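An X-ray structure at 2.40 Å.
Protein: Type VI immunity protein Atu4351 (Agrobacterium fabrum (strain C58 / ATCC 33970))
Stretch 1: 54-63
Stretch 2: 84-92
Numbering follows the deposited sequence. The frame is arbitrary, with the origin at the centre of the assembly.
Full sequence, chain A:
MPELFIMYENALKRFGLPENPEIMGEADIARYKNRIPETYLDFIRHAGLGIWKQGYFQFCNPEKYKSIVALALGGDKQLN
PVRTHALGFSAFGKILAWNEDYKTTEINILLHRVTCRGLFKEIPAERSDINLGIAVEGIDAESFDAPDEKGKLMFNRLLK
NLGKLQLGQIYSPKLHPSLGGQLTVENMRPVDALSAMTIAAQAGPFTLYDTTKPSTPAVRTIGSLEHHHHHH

Stretch 1 (54-63) QGYFQFCNPE
Stretch 2 84-92: THALGFSAF

How do the two backbones run? The strand F57–F59 lies antiparallel to the strand that begins at T84, their N-to-C directions 158° apart and their axes 4.7 Å apart at closest approach. Phi/psi is extended through the strand F57–F59, as at Q58 (-141/148). In stretch 2, L87 breaks the pattern at -105/-27, before G88 (-178/175) and F89 (-152/150). Q58 faces F89 as the hydrogen-bonded pair, CA to CA 5.7 Å; F59 faces G88 as a non-hydrogen-bonded pair, CA to CA 3.9 Å.

What ties the strands together? Q58 N donates to F89 O at 3.1 Å, and F89 N returns a bond to Q58 O at 2.9 Å. C60 N reaches L87 O at 2.9 Å, nearly straight at 171°; A91 N to Y56 O, at 3.3 Å, is weak. One water donates to G55 O (2.8 Å) and F89 O (3.0 Å) and accepts from Q58 NE2 (2.8 Å). Another joins P62 O (2.6 Å) to A86 N (3.0 Å). P62, having no N-H, can give no bond to A86 O, 3.5 Å from P62 N.

Which side chains pack around F89? The contact buries 623 Å² over both sides, F89 being covered most (94 Å²), then C60 (76 Å²). The F89 ring (chi1 39°, chi2 90°) takes Q58 CG over one face, 4.0 Å from the centroid. Q58 is p, t, with chi3 -96°; Q58 CD comes to 3.3 Å from F89 CE1. C60, in rotamer p, points toward stretch 2, with C60 CB 3.7 Å from F89 CE2 and C60 SG 4.2 Å from A86 CB.

Why does glycine suit position 88? F57 (t, chi2 88°) brings F57 CZ to 3.7 Å from G88 CA. A CB on G88 would lie 2.5 Å from F57 CZ and 2.6 Å from Q58 O, both clashes. Further along, P62 CG packs 4.2 Å from L87 CD2, with L87 in m, t.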

# COMPACT_ATOMS: atom_id res chain seq x y z
N GLN A 54 -2.38 -15.48 -2.94
CA GLN A 54 -1.20 -16.14 -2.40
C GLN A 54 -0.13 -15.15 -1.92
O GLN A 54 1.07 -15.46 -1.90
CB GLN A 54 -0.62 -17.12 -3.42
CG GLN A 54 -1.62 -18.21 -3.88
CD GLN A 54 -0.95 -19.23 -4.79
OE1 GLN A 54 -0.05 -19.97 -4.36
NE2 GLN A 54 -1.35 -19.24 -6.06
N GLY A 55 -0.55 -13.96 -1.48
CA GLY A 55 0.37 -12.97 -0.95
C GLY A 55 0.59 -11.78 -1.85
O GLY A 55 1.33 -10.87 -1.48
N TYR A 56 -0.05 -11.75 -3.02
CA TYR A 56 0.10 -10.62 -3.94
C TYR A 56 -0.44 -9.34 -3.33
O TYR A 56 0.00 -8.24 -3.68
CB TYR A 56 -0.60 -10.95 -5.25
CG TYR A 56 -0.23 -10.09 -6.43
CD1 TYR A 56 0.84 -10.44 -7.26
CD2 TYR A 56 -0.97 -8.95 -6.73
CE1 TYR A 56 1.17 -9.65 -8.36
CE2 TYR A 56 -0.66 -8.17 -7.82
CZ TYR A 56 0.42 -8.52 -8.63
OH TYR A 56 0.73 -7.74 -9.71
N PHE A 57 -1.42 -9.45 -2.43
CA PHE A 57 -1.95 -8.34 -1.65
C PHE A 57 -2.43 -8.90 -0.32
O PHE A 57 -2.88 -10.04 -0.23
CB PHE A 57 -3.08 -7.61 -2.39
CG PHE A 57 -3.64 -6.39 -1.65
CD1 PHE A 57 -3.07 -5.13 -1.83
CD2 PHE A 57 -4.73 -6.52 -0.81
CE1 PHE A 57 -3.59 -4.01 -1.16
CE2 PHE A 57 -5.25 -5.42 -0.13
CZ PHE A 57 -4.69 -4.16 -0.30
N GLN A 58 -2.28 -8.11 0.74
CA GLN A 58 -2.80 -8.48 2.04
C GLN A 58 -3.36 -7.23 2.69
O GLN A 58 -2.87 -6.13 2.42
CB GLN A 58 -1.73 -9.10 2.94
CG GLN A 58 -0.61 -8.16 3.30
CD GLN A 58 0.54 -8.88 3.97
OE1 GLN A 58 0.63 -8.91 5.20
NE2 GLN A 58 1.44 -9.46 3.16
N PHE A 59 -4.39 -7.39 3.50
CA PHE A 59 -4.96 -6.27 4.24
C PHE A 59 -4.27 -6.19 5.59
O PHE A 59 -3.77 -7.19 6.12
CB PHE A 59 -6.46 -6.42 4.45
CG PHE A 59 -7.26 -6.34 3.19
CD1 PHE A 59 -7.52 -7.48 2.43
CD2 PHE A 59 -7.78 -5.12 2.77
CE1 PHE A 59 -8.27 -7.41 1.24
CE2 PHE A 59 -8.53 -5.04 1.59
CZ PHE A 59 -8.78 -6.19 0.83
N CYS A 60 -4.25 -4.98 6.14
CA CYS A 60 -3.58 -4.73 7.41
C CYS A 60 -4.44 -3.82 8.27
O CYS A 60 -5.27 -3.06 7.77
CB CYS A 60 -2.18 -4.11 7.21
SG CYS A 60 -2.18 -2.43 6.47
N ASN A 61 -4.22 -3.91 9.57
CA ASN A 61 -4.86 -3.00 10.51
C ASN A 61 -4.18 -1.64 10.47
O ASN A 61 -3.00 -1.54 10.84
CB ASN A 61 -4.81 -3.61 11.92
CG ASN A 61 -5.66 -2.85 12.92
OD1 ASN A 61 -5.71 -1.60 12.90
ND2 ASN A 61 -6.34 -3.59 13.80
N PRO A 62 -4.87 -0.57 10.05
CA PRO A 62 -4.22 0.76 9.97
C PRO A 62 -3.57 1.19 11.26
O PRO A 62 -2.55 1.89 11.24
CB PRO A 62 -5.36 1.71 9.60
CG PRO A 62 -6.52 0.86 9.24
CD PRO A 62 -6.32 -0.49 9.83
N GLU A 63 -4.17 0.81 12.39
CA GLU A 63 -3.60 1.16 13.67
C GLU A 63 -2.20 0.57 13.84
O GLU A 63 -1.31 1.23 14.38
CB GLU A 63 -4.55 0.70 14.79
CG GLU A 63 -4.21 1.28 16.16
CD GLU A 63 -4.41 2.80 16.24
OE1 GLU A 63 -5.00 3.41 15.31
OE2 GLU A 63 -3.98 3.39 17.25
N THR A 84 -4.13 9.92 7.01
CA THR A 84 -3.81 8.92 5.99
C THR A 84 -3.65 7.57 6.67
O THR A 84 -2.90 7.45 7.64
CB THR A 84 -2.55 9.29 5.22
OG1 THR A 84 -2.63 10.66 4.80
CG2 THR A 84 -2.39 8.37 4.00
N HIS A 85 -4.36 6.57 6.16
CA HIS A 85 -4.53 5.32 6.88
C HIS A 85 -4.15 4.16 5.97
O HIS A 85 -4.71 4.01 4.89
CB HIS A 85 -5.97 5.20 7.37
CG HIS A 85 -6.46 6.45 8.02
ND1 HIS A 85 -5.97 6.89 9.23
CD2 HIS A 85 -7.34 7.39 7.60
CE1 HIS A 85 -6.55 8.04 9.54
NE2 HIS A 85 -7.39 8.36 8.57
N ALA A 86 -3.21 3.34 6.44
CA ALA A 86 -2.72 2.19 5.68
C ALA A 86 -3.75 1.06 5.75
O ALA A 86 -4.07 0.58 6.85
CB ALA A 86 -1.37 1.73 6.22
N LEU A 87 -4.24 0.61 4.60
CA LEU A 87 -5.28 -0.41 4.56
C LEU A 87 -4.77 -1.79 4.15
O LEU A 87 -5.37 -2.80 4.54
CB LEU A 87 -6.40 -0.01 3.59
CG LEU A 87 -6.98 1.39 3.81
CD1 LEU A 87 -8.05 1.68 2.77
CD2 LEU A 87 -7.53 1.55 5.23
N GLY A 88 -3.69 -1.85 3.38
CA GLY A 88 -3.12 -3.11 2.93
C GLY A 88 -1.88 -2.84 2.11
O GLY A 88 -1.54 -1.68 1.84
N PHE A 89 -1.19 -3.91 1.71
CA PHE A 89 -0.03 -3.70 0.86
C PHE A 89 0.25 -4.90 -0.04
O PHE A 89 -0.03 -6.06 0.31
CB PHE A 89 1.23 -3.37 1.69
CG PHE A 89 1.35 -4.15 2.98
CD1 PHE A 89 2.01 -5.38 3.02
CD2 PHE A 89 0.86 -3.62 4.18
CE1 PHE A 89 2.16 -6.07 4.21
CE2 PHE A 89 1.01 -4.31 5.38
CZ PHE A 89 1.66 -5.53 5.40
N SER A 90 0.81 -4.60 -1.21
CA SER A 90 1.34 -5.62 -2.10
C SER A 90 2.37 -6.50 -1.42
O SER A 90 2.78 -6.25 -0.27
CB SER A 90 1.98 -4.98 -3.33
OG SER A 90 3.30 -4.53 -3.02
N ALA A 91 2.83 -7.52 -2.15
CA ALA A 91 3.86 -8.43 -1.67
C ALA A 91 5.22 -7.76 -1.48
O ALA A 91 6.10 -8.33 -0.83
CB ALA A 91 3.98 -9.59 -2.65
N PHE A 92 5.42 -6.58 -2.07
CA PHE A 92 6.67 -5.83 -1.95
C PHE A 92 6.52 -4.59 -1.07
O PHE A 92 7.38 -3.70 -1.10
CB PHE A 92 7.19 -5.45 -3.34
CG PHE A 92 7.30 -6.62 -4.27
CD1 PHE A 92 8.46 -7.38 -4.33
CD2 PHE A 92 6.22 -7.00 -5.06
CE1 PHE A 92 8.55 -8.48 -5.16
CE2 PHE A 92 6.31 -8.10 -5.90
CZ PHE A 92 7.47 -8.84 -5.95
O HOH W 1 0.93 -8.93 0.48
O HOH W 2 -2.29 3.65 9.30